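Probable glutaminase ybaS (Escherichia coli, PDB 1U60) catalyses the hydrolysis of L-glutamine to L-glutamate and ammonium. Local coordinates at residues 10-15 against 53-58; 41-46 against 276-281; 160-165 against 191-196. All blocks are in the same frame, centred on the assembly; numbering follows the deposited sequence.

Contact 1 of 3, residues 10-15 against 53-58; sequences AVDQAY and YSAGDS
The helix of residues 10-15 runs almost alongside the edge strand 53-56, their axes 7.1 Å apart at an angle of only 19°, and the two meet through small side chains and one aromatic ring. The tight part lies around Ala55. Its CB points toward the helix and sits 3.6 Å from Tyr15 CB, with the carbonyl oxygen of Val11 at a similar distance; a methyl suits this place because the helix backbone itself is the neighbour. One helical turn before Tyr15, Val11 points at the strand and uses its two branches differently: CG2, in the crowded position between N and the carbonyl carbon, lies 3.7 Å from Ser54 C, whereas Val11 CG1 lies 3.9 Å from Tyr53 O. Tyr15 extends the packing beyond Ala55. With CG anti to the backbone N (chi1 175°), its ring reaches along the strand end, CE1 coming to 3.4 Å from Gly56 CA, while Gly56 N lies over one ring face, offset toward the rim. Glycine fits here twice over: its phi of 82° is positive, and a CB at this place would collide with Tyr15 CE1. The other margin is looser and wet. Asp12 spans it through a water, which donates to OD1 at 2.6 Å and only weakly to Ser54 O, so the carboxylate meets the strand mainly through solvent. Strand 42-47 also touches Val11 and Tyr15, and Ala10 and Ala14 pack on helix 290-303; terminal helices laid over one face of an antiparallel sheet fit the serine beta-lactamase-like fold of this family. Since no direct hydrogen bond joins the two segments, helix and strand are held together chiefly by apolar packing, and the one water-mediated link found between them lies at the Asp12 margin.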
loop_
_atom_site.group_PDB
_atom_site.type_symbol
_atom_site.label_atom_id
_atom_site.label_comp_id
_atom_site.label_asym_id
_atom_site.label_seq_id
_atom_site.Cartn_x
_atom_site.Cartn_y
_atom_site.Cartn_z
ATOM N N ALA A 10 10.301 19.104 -16.503
ATOM C CA ALA A 10 9.657 17.841 -16.210
ATOM C C ALA A 10 8.223 17.804 -16.666
ATOM O O ALA A 10 7.848 16.850 -17.311
ATOM C CB ALA A 10 9.778 17.493 -14.729
ATOM N N VAL A 11 7.402 18.838 -16.385
ATOM C CA VAL A 11 6.029 18.820 -16.863
ATOM C C VAL A 11 5.963 18.972 -18.397
ATOM O O VAL A 11 5.103 18.368 -19.019
ATOM C CB VAL A 11 5.055 19.890 -16.218
ATOM C CG1 VAL A 11 4.985 19.677 -14.697
ATOM C CG2 VAL A 11 5.436 21.283 -16.527
ATOM N N ASP A 12 6.824 19.814 -18.966
ATOM C CA ASP A 12 6.933 19.930 -20.438
ATOM C C ASP A 12 7.253 18.618 -21.141
ATOM O O ASP A 12 6.572 18.229 -22.101
ATOM C CB ASP A 12 7.980 21.000 -20.821
ATOM C CG ASP A 12 7.463 22.432 -20.569
ATOM O OD1 ASP A 12 6.274 22.605 -20.258
ATOM O OD2 ASP A 12 8.183 23.439 -20.699
ATOM N N GLN A 13 8.250 17.908 -20.650
ATOM C CA GLN A 13 8.631 16.622 -21.243
ATOM C C GLN A 13 7.580 15.542 -21.034
ATOM O O GLN A 13 7.326 14.734 -21.930
ATOM C CB GLN A 13 9.997 16.192 -20.708
ATOM C CG GLN A 13 11.073 17.226 -21.085
ATOM C CD GLN A 13 12.508 16.842 -20.731
ATOM O OE1 GLN A 13 12.756 15.827 -20.060
ATOM N NE2 GLN A 13 13.466 17.663 -21.191
ATOM N N ALA A 14 6.938 15.512 -19.866
ATOM C CA ALA A 14 5.861 14.548 -19.682
ATOM C C ALA A 14 4.707 14.775 -20.655
ATOM O O ALA A 14 4.110 13.825 -21.143
ATOM C CB ALA A 14 5.327 14.599 -18.223
ATOM N N TYR A 15 4.361 16.040 -20.848
ATOM C CA TYR A 15 3.288 16.439 -21.747
ATOM C C TYR A 15 3.711 16.077 -23.184
ATOM O O TYR A 15 2.964 15.439 -23.909
ATOM C CB TYR A 15 3.029 17.940 -21.631
ATOM C CG TYR A 15 2.021 18.419 -22.618
ATOM C CD1 TYR A 15 0.654 18.252 -22.407
ATOM C CD2 TYR A 15 2.430 19.047 -23.803
ATOM C CE1 TYR A 15 -0.292 18.672 -23.354
ATOM C CE2 TYR A 15 1.492 19.460 -24.750
ATOM C CZ TYR A 15 0.136 19.276 -24.524
ATOM O OH TYR A 15 -0.801 19.676 -25.466
ATOM N N TYR A 53 3.782 24.936 -11.907
ATOM C CA TYR A 53 4.363 24.633 -13.216
ATOM C C TYR A 53 3.373 23.748 -13.952
ATOM O O TYR A 53 2.923 22.734 -13.396
ATOM C CB TYR A 53 5.683 23.868 -13.099
ATOM C CG TYR A 53 6.656 24.590 -12.232
ATOM C CD1 TYR A 53 7.447 25.630 -12.756
ATOM C CD2 TYR A 53 6.719 24.338 -10.858
ATOM C CE1 TYR A 53 8.297 26.382 -11.922
ATOM C CE2 TYR A 53 7.562 25.062 -10.044
ATOM C CZ TYR A 53 8.356 26.070 -10.569
ATOM O OH TYR A 53 9.168 26.793 -9.742
ATOM N N SER A 54 3.044 24.071 -15.192
ATOM C CA SER A 54 2.118 23.206 -15.925
ATOM C C SER A 54 2.347 23.192 -17.411
ATOM O O SER A 54 3.088 24.011 -17.937
ATOM C CB SER A 54 0.680 23.603 -15.617
ATOM O OG SER A 54 0.282 24.732 -16.392
ATOM N N ALA A 55 1.707 22.231 -18.060
ATOM C CA ALA A 55 1.724 22.061 -19.504
ATOM C C ALA A 55 0.394 21.520 -19.934
ATOM O O ALA A 55 -0.287 20.808 -19.178
ATOM C CB ALA A 55 2.850 21.067 -19.926
ATOM N N GLY A 56 -0.026 21.885 -21.146
ATOM C CA GLY A 56 -1.288 21.446 -21.677
ATOM C C GLY A 56 -2.458 22.259 -21.213
ATOM O O GLY A 56 -2.327 23.431 -20.795
ATOM N N ASP A 57 -3.616 21.607 -21.239
ATOM C CA ASP A 57 -4.922 22.202 -20.973
ATOM C C ASP A 57 -5.195 22.347 -19.462
ATOM O O ASP A 57 -6.196 21.904 -18.954
ATOM C CB ASP A 57 -6.015 21.322 -21.593
ATOM C CG ASP A 57 -5.850 21.149 -23.097
ATOM O OD1 ASP A 57 -6.137 22.138 -23.819
ATOM O OD2 ASP A 57 -5.461 20.073 -23.621
ATOM N N SER A 58 -4.274 22.965 -18.762
ATOM C CA SER A 58 -4.230 22.909 -17.319
ATOM C C SER A 58 -5.268 23.779 -16.580
ATOM O O SER A 58 -5.405 23.654 -15.361
ATOM C CB SER A 58 -2.816 23.237 -16.849
ATOM O OG SER A 58 -2.453 24.566 -17.197
HETATM O O HOH W 1 4.467 24.412 -20.913
#

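Contact 2 of 3, residues 41-46 against 276-281; sequences AAVAIV and IAAFSP
Ile276, Ala42 and Phe279 bury the most surface where strands 42-46 and 276-279 lie side by side, antiparallel. Ala42 and Phe279 form a hydrogen-bonded pair: Ala42 N donates to Phe279 O at 3.0 Å in the carbonyl plane, and Phe279 N returns a bond to Ala42 O at 2.9 Å from above that carbonyl's plane. Two residues on, Ala44 and Ala277 repeat the exchange with straighter bonds, the Ala277 N-H reaching Ala44 O at an angle of 170°. Ile276 belongs to the non-hydrogen-bonded pair with Ile45. Its CG2 is anti to the backbone N and lies 3.9 Å from Ala44 O, so its beta-branch covers the backbone beside it, as suits a residue in a strand. Between these pairs Val43 and Ala278 form another non-hydrogen-bonded pair, Val43 CA 4.1 Å from Ala278 CA, the shorter spacing usual for this pair type. The Phe279 ring shares its sheet face with Ala42 and Ala44, small residues beside a bulky one, and stacks on Phe62. Helix 202-213 covers this face, touching Ala42, Ala277 and Phe279. Helices 4-18 and 290-303 pack on the face of Val43, Ile45, Ile276 and Ala278, while strands 52-56 and 265-270 flank the pair, which thus lies inside the five-stranded sheet characteristic of the beta-lactamase-like fold.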
loop_
_atom_site.group_PDB
_atom_site.type_symbol
_atom_site.label_atom_id
_atom_site.label_comp_id
_atom_site.label_asym_id
_atom_site.label_seq_id
_atom_site.Cartn_x
_atom_site.Cartn_y
_atom_site.Cartn_z
ATOM N N ALA A 41 -5.582 17.297 -22.492
ATOM C CA ALA A 41 -4.540 16.694 -21.689
ATOM C C ALA A 41 -3.705 17.758 -20.991
ATOM O O ALA A 41 -3.361 18.778 -21.616
ATOM C CB ALA A 41 -3.654 15.879 -22.571
ATOM N N ALA A 42 -3.371 17.536 -19.704
ATOM C CA ALA A 42 -2.640 18.490 -18.888
ATOM C C ALA A 42 -1.868 17.772 -17.822
ATOM O O ALA A 42 -2.239 16.651 -17.414
ATOM C CB ALA A 42 -3.563 19.517 -18.284
ATOM N N VAL A 43 -0.794 18.410 -17.402
ATOM C CA VAL A 43 -0.027 17.951 -16.264
ATOM C C VAL A 43 0.505 19.172 -15.512
ATOM O O VAL A 43 0.812 20.235 -16.097
ATOM C CB VAL A 43 1.086 16.990 -16.678
ATOM C CG1 VAL A 43 1.984 17.613 -17.750
ATOM C CG2 VAL A 43 1.869 16.544 -15.496
ATOM N N ALA A 44 0.567 19.058 -14.193
ATOM C CA ALA A 44 1.008 20.179 -13.353
ATOM C C ALA A 44 1.704 19.716 -12.084
ATOM O O ALA A 44 1.391 18.685 -11.542
ATOM C CB ALA A 44 -0.180 21.094 -12.944
ATOM N N ILE A 45 2.584 20.593 -11.576
ATOM C CA ILE A 45 3.167 20.517 -10.260
ATOM C C ILE A 45 2.767 21.776 -9.475
ATOM O O ILE A 45 2.788 22.893 -9.984
ATOM C CB ILE A 45 4.697 20.530 -10.365
ATOM C CG1 ILE A 45 5.240 19.260 -11.005
ATOM C CG2 ILE A 45 5.341 20.796 -9.017
ATOM C CD1 ILE A 45 6.708 19.332 -11.439
ATOM N N VAL A 46 2.383 21.563 -8.215
ATOM C CA VAL A 46 2.289 22.623 -7.253
ATOM C C VAL A 46 3.193 22.247 -6.081
ATOM O O VAL A 46 3.005 21.215 -5.452
ATOM C CB VAL A 46 0.863 22.867 -6.791
ATOM C CG1 VAL A 46 0.889 23.975 -5.673
ATOM C CG2 VAL A 46 -0.004 23.311 -7.988
ATOM N N ILE A 276 1.564 16.455 -7.653
ATOM C CA ILE A 276 1.682 16.270 -9.087
ATOM C C ILE A 276 0.339 15.779 -9.560
ATOM O O ILE A 276 -0.246 14.833 -9.026
ATOM C CB ILE A 276 2.766 15.229 -9.480
ATOM C CG1 ILE A 276 4.071 15.499 -8.773
ATOM C CG2 ILE A 276 2.925 15.094 -11.050
ATOM C CD1 ILE A 276 5.110 14.303 -8.856
ATOM N N ALA A 277 -0.168 16.395 -10.596
ATOM C CA ALA A 277 -1.451 15.945 -11.127
ATOM C C ALA A 277 -1.444 15.955 -12.637
ATOM O O ALA A 277 -0.687 16.700 -13.280
ATOM C CB ALA A 277 -2.567 16.784 -10.621
ATOM N N ALA A 278 -2.329 15.168 -13.200
ATOM C CA ALA A 278 -2.598 15.241 -14.655
ATOM C C ALA A 278 -4.017 14.921 -14.950
ATOM O O ALA A 278 -4.736 14.426 -14.112
ATOM C CB ALA A 278 -1.673 14.272 -15.383
ATOM N N PHE A 279 -4.431 15.194 -16.202
ATOM C CA PHE A 279 -5.746 14.946 -16.661
ATOM C C PHE A 279 -5.730 14.573 -18.118
ATOM O O PHE A 279 -5.023 15.198 -18.924
ATOM C CB PHE A 279 -6.582 16.214 -16.426
ATOM C CG PHE A 279 -7.724 16.403 -17.362
ATOM C CD1 PHE A 279 -8.847 15.611 -17.286
ATOM C CD2 PHE A 279 -7.706 17.470 -18.270
ATOM C CE1 PHE A 279 -9.903 15.813 -18.133
ATOM C CE2 PHE A 279 -8.759 17.705 -19.112
ATOM C CZ PHE A 279 -9.874 16.885 -19.053
ATOM N N SER A 280 -6.495 13.522 -18.421
ATOM C CA SER A 280 -7.000 13.311 -19.756
ATOM C C SER A 280 -8.217 12.375 -19.725
ATOM O O SER A 280 -8.169 11.339 -19.007
ATOM C CB SER A 280 -5.933 12.731 -20.669
ATOM O OG SER A 280 -6.382 12.870 -22.045
ATOM N N PRO A 281 -9.298 12.694 -20.448
ATOM C CA PRO A 281 -10.528 11.909 -20.316
ATOM C C PRO A 281 -10.462 10.401 -20.600
ATOM O O PRO A 281 -11.192 9.708 -19.921
ATOM C CB PRO A 281 -11.495 12.616 -21.289
ATOM C CG PRO A 281 -10.972 14.082 -21.356
ATOM C CD PRO A 281 -9.511 13.907 -21.290
#

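Contact 3 of 3, residues 160-165 against 191-196; sequences SEQTTN and VYTRQC
A buried side-chain contact between two helix ends, this meeting belongs to the helical part of the fold: the close of helix 155-162 and the turn after it face the C-terminal part of helix 185-195. Thr193 is the centre: it points toward the other segment and buries the most surface of any residue here, meeting Glu161, Gln162 and Asn165. Its CG2, anti to the backbone N, comes 3.5 Å from Glu161 CB. Gln162 crosses it obliquely: the chain is bent at chi2 (-69°), which brings the amide over the threonine so that NE2 lies 3.4 Å from Thr193 CB and 3.7 Å from Arg194 CG. That amide nitrogen is hydrogen-bonded to Asp190 O, so one group both packs on the helix and bonds to its backbone. Threonine suits the spot because its methyl meets the aliphatic part of Glu161, while its hydroxyl, on the other branch, bonds back to Cys189 O in its own helix. Asn165 also approaches Thr193, at about a right angle, just before the helix that follows. In the beta-lactamase-like fold of this family, the helical region borders the active site beside the sheet, and Glu161 and Tyr192 are both predicted to bind substrate. Glu161 bends at chi2 (-83°), turning its carboxylate away from the contact, where OE2 is hydrogen-bonded to Tyr29 OH. The turn after the helix is tied down by Thr164, whose OG1 donates to Ser160 O at 2.8 Å from above the carbonyl plane. Arg194 offers its CG to Gln162 but spends its guanidinium elsewhere, in salt bridges to Asp190 and Glu133, as befits a long, extended side chain on the partly exposed flank of the helix.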
loop_
_atom_site.group_PDB
_atom_site.type_symbol
_atom_site.label_atom_id
_atom_site.label_comp_id
_atom_site.label_asym_id
_atom_site.label_seq_id
_atom_site.Cartn_x
_atom_site.Cartn_y
_atom_site.Cartn_z
ATOM N N SER A 160 -27.365 14.595 -13.675
ATOM C CA SER A 160 -27.132 13.347 -14.368
ATOM C C SER A 160 -26.755 12.206 -13.432
ATOM O O SER A 160 -27.268 11.081 -13.532
ATOM C CB SER A 160 -26.029 13.516 -15.428
ATOM O OG SER A 160 -26.501 14.309 -16.487
ATOM N N GLU A 161 -25.839 12.496 -12.514
ATOM C CA GLU A 161 -25.396 11.495 -11.535
ATOM C C GLU A 161 -26.526 11.081 -10.595
ATOM O O GLU A 161 -26.642 9.907 -10.264
ATOM C CB GLU A 161 -24.228 12.057 -10.727
ATOM C CG GLU A 161 -22.932 12.200 -11.556
ATOM C CD GLU A 161 -22.144 10.918 -11.669
ATOM O OE1 GLU A 161 -22.652 9.860 -11.217
ATOM O OE2 GLU A 161 -21.026 10.922 -12.264
ATOM N N GLN A 162 -27.340 12.059 -10.163
ATOM C CA GLN A 162 -28.379 11.857 -9.158
ATOM C C GLN A 162 -29.479 10.954 -9.720
ATOM O O GLN A 162 -30.236 10.332 -8.947
ATOM C CB GLN A 162 -29.029 13.196 -8.733
ATOM C CG GLN A 162 -28.228 14.162 -7.820
ATOM C CD GLN A 162 -28.003 13.708 -6.380
ATOM O OE1 GLN A 162 -28.688 12.820 -5.849
ATOM N NE2 GLN A 162 -27.068 14.359 -5.730
ATOM N N THR A 163 -29.605 10.961 -11.057
ATOM C CA THR A 163 -30.699 10.226 -11.705
ATOM C C THR A 163 -30.243 8.944 -12.343
ATOM O O THR A 163 -31.055 8.234 -12.960
ATOM C CB THR A 163 -31.421 11.106 -12.727
ATOM O OG1 THR A 163 -30.491 11.629 -13.671
ATOM C CG2 THR A 163 -32.026 12.297 -12.083
ATOM N N THR A 164 -28.964 8.614 -12.174
ATOM C CA THR A 164 -28.409 7.335 -12.612
ATOM C C THR A 164 -27.676 6.493 -11.567
ATOM O O THR A 164 -27.035 5.485 -11.922
ATOM C CB THR A 164 -27.419 7.545 -13.779
ATOM O OG1 THR A 164 -26.377 8.458 -13.382
ATOM C CG2 THR A 164 -28.128 8.153 -15.000
ATOM N N ASN A 165 -27.674 6.915 -10.317
ATOM C CA ASN A 165 -26.804 6.331 -9.271
ATOM C C ASN A 165 -27.456 5.195 -8.484
ATOM O O ASN A 165 -27.243 5.055 -7.272
ATOM C CB ASN A 165 -26.336 7.423 -8.303
ATOM C CG ASN A 165 -27.484 8.103 -7.523
ATOM O OD1 ASN A 165 -27.241 8.984 -6.621
ATOM N ND2 ASN A 165 -28.715 7.698 -7.805
ATOM N N VAL A 191 -25.402 13.262 -0.852
ATOM C CA VAL A 191 -24.238 14.134 -0.669
ATOM C C VAL A 191 -23.017 13.543 -1.351
ATOM O O VAL A 191 -22.230 14.271 -1.936
ATOM C CB VAL A 191 -24.001 14.476 0.781
ATOM C CG1 VAL A 191 -22.789 15.340 0.955
ATOM C CG2 VAL A 191 -25.231 15.238 1.296
ATOM N N TYR A 192 -22.894 12.225 -1.277
ATOM C CA TYR A 192 -21.789 11.542 -1.950
ATOM C C TYR A 192 -21.831 11.870 -3.467
ATOM O O TYR A 192 -20.818 12.173 -4.096
ATOM C CB TYR A 192 -21.817 10.017 -1.720
ATOM C CG TYR A 192 -20.703 9.393 -2.522
ATOM C CD1 TYR A 192 -19.390 9.615 -2.154
ATOM C CD2 TYR A 192 -20.944 8.723 -3.729
ATOM C CE1 TYR A 192 -18.363 9.150 -2.875
ATOM C CE2 TYR A 192 -19.872 8.231 -4.480
ATOM C CZ TYR A 192 -18.584 8.466 -4.034
ATOM O OH TYR A 192 -17.478 8.097 -4.752
ATOM N N THR A 193 -23.031 11.825 -4.046
ATOM C CA THR A 193 -23.232 12.171 -5.456
ATOM C C THR A 193 -22.822 13.614 -5.772
ATOM O O THR A 193 -22.101 13.863 -6.735
ATOM C CB THR A 193 -24.689 11.924 -5.826
ATOM O OG1 THR A 193 -24.984 10.544 -5.565
ATOM C CG2 THR A 193 -24.911 12.123 -7.295
ATOM N N ARG A 194 -23.223 14.532 -4.911
ATOM C CA ARG A 194 -22.831 15.951 -5.024
ATOM C C ARG A 194 -21.337 16.118 -4.994
ATOM O O ARG A 194 -20.788 16.852 -5.814
ATOM C CB ARG A 194 -23.440 16.817 -3.914
ATOM C CG ARG A 194 -24.962 16.864 -3.921
ATOM C CD ARG A 194 -25.506 17.835 -2.899
ATOM N NE ARG A 194 -26.834 17.517 -2.377
ATOM C CZ ARG A 194 -27.515 18.313 -1.530
ATOM N NH1 ARG A 194 -27.019 19.478 -1.153
ATOM N NH2 ARG A 194 -28.689 17.948 -1.067
ATOM N N GLN A 195 -20.667 15.461 -4.046
ATOM C CA GLN A 195 -19.229 15.690 -3.861
ATOM C C GLN A 195 -18.420 15.242 -5.076
ATOM O O GLN A 195 -17.343 15.779 -5.386
ATOM C CB GLN A 195 -18.733 15.057 -2.573
ATOM C CG GLN A 195 -18.405 13.576 -2.679
ATOM C CD GLN A 195 -17.829 12.997 -1.434
ATOM O OE1 GLN A 195 -16.882 12.143 -1.499
ATOM N NE2 GLN A 195 -18.369 13.353 -0.324
ATOM N N CYS A 196 -18.971 14.268 -5.812
ATOM C CA CYS A 196 -18.389 13.785 -7.045
ATOM C C CYS A 196 -18.624 14.694 -8.264
ATOM O O CYS A 196 -17.972 14.519 -9.298
ATOM C CB CYS A 196 -18.943 12.408 -7.379
ATOM S SG CYS A 196 -18.324 11.082 -6.314
#

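From the N terminus, helix 4-18 opens contact 1 and strand 42-47 opens contact 2; strand 52-56 then closes contact 1 while contact 2 is still open, so the two cross. They also touch, Tyr53 O lying 2.8 Å from Ile45 N, a probable hydrogen bond between neighbouring strands. The chain next leaves for the helical part, where contact 3 opens at 160-165 and closes at 191-196, nested wholly within the long loop that contact 2 completes at 276-281. Contacts 1 and 2 thus tie the N-terminal helix and a late strand to one sheet, whereas contact 3, its centre about 24 Å from that of contact 2, joins helices apart from it.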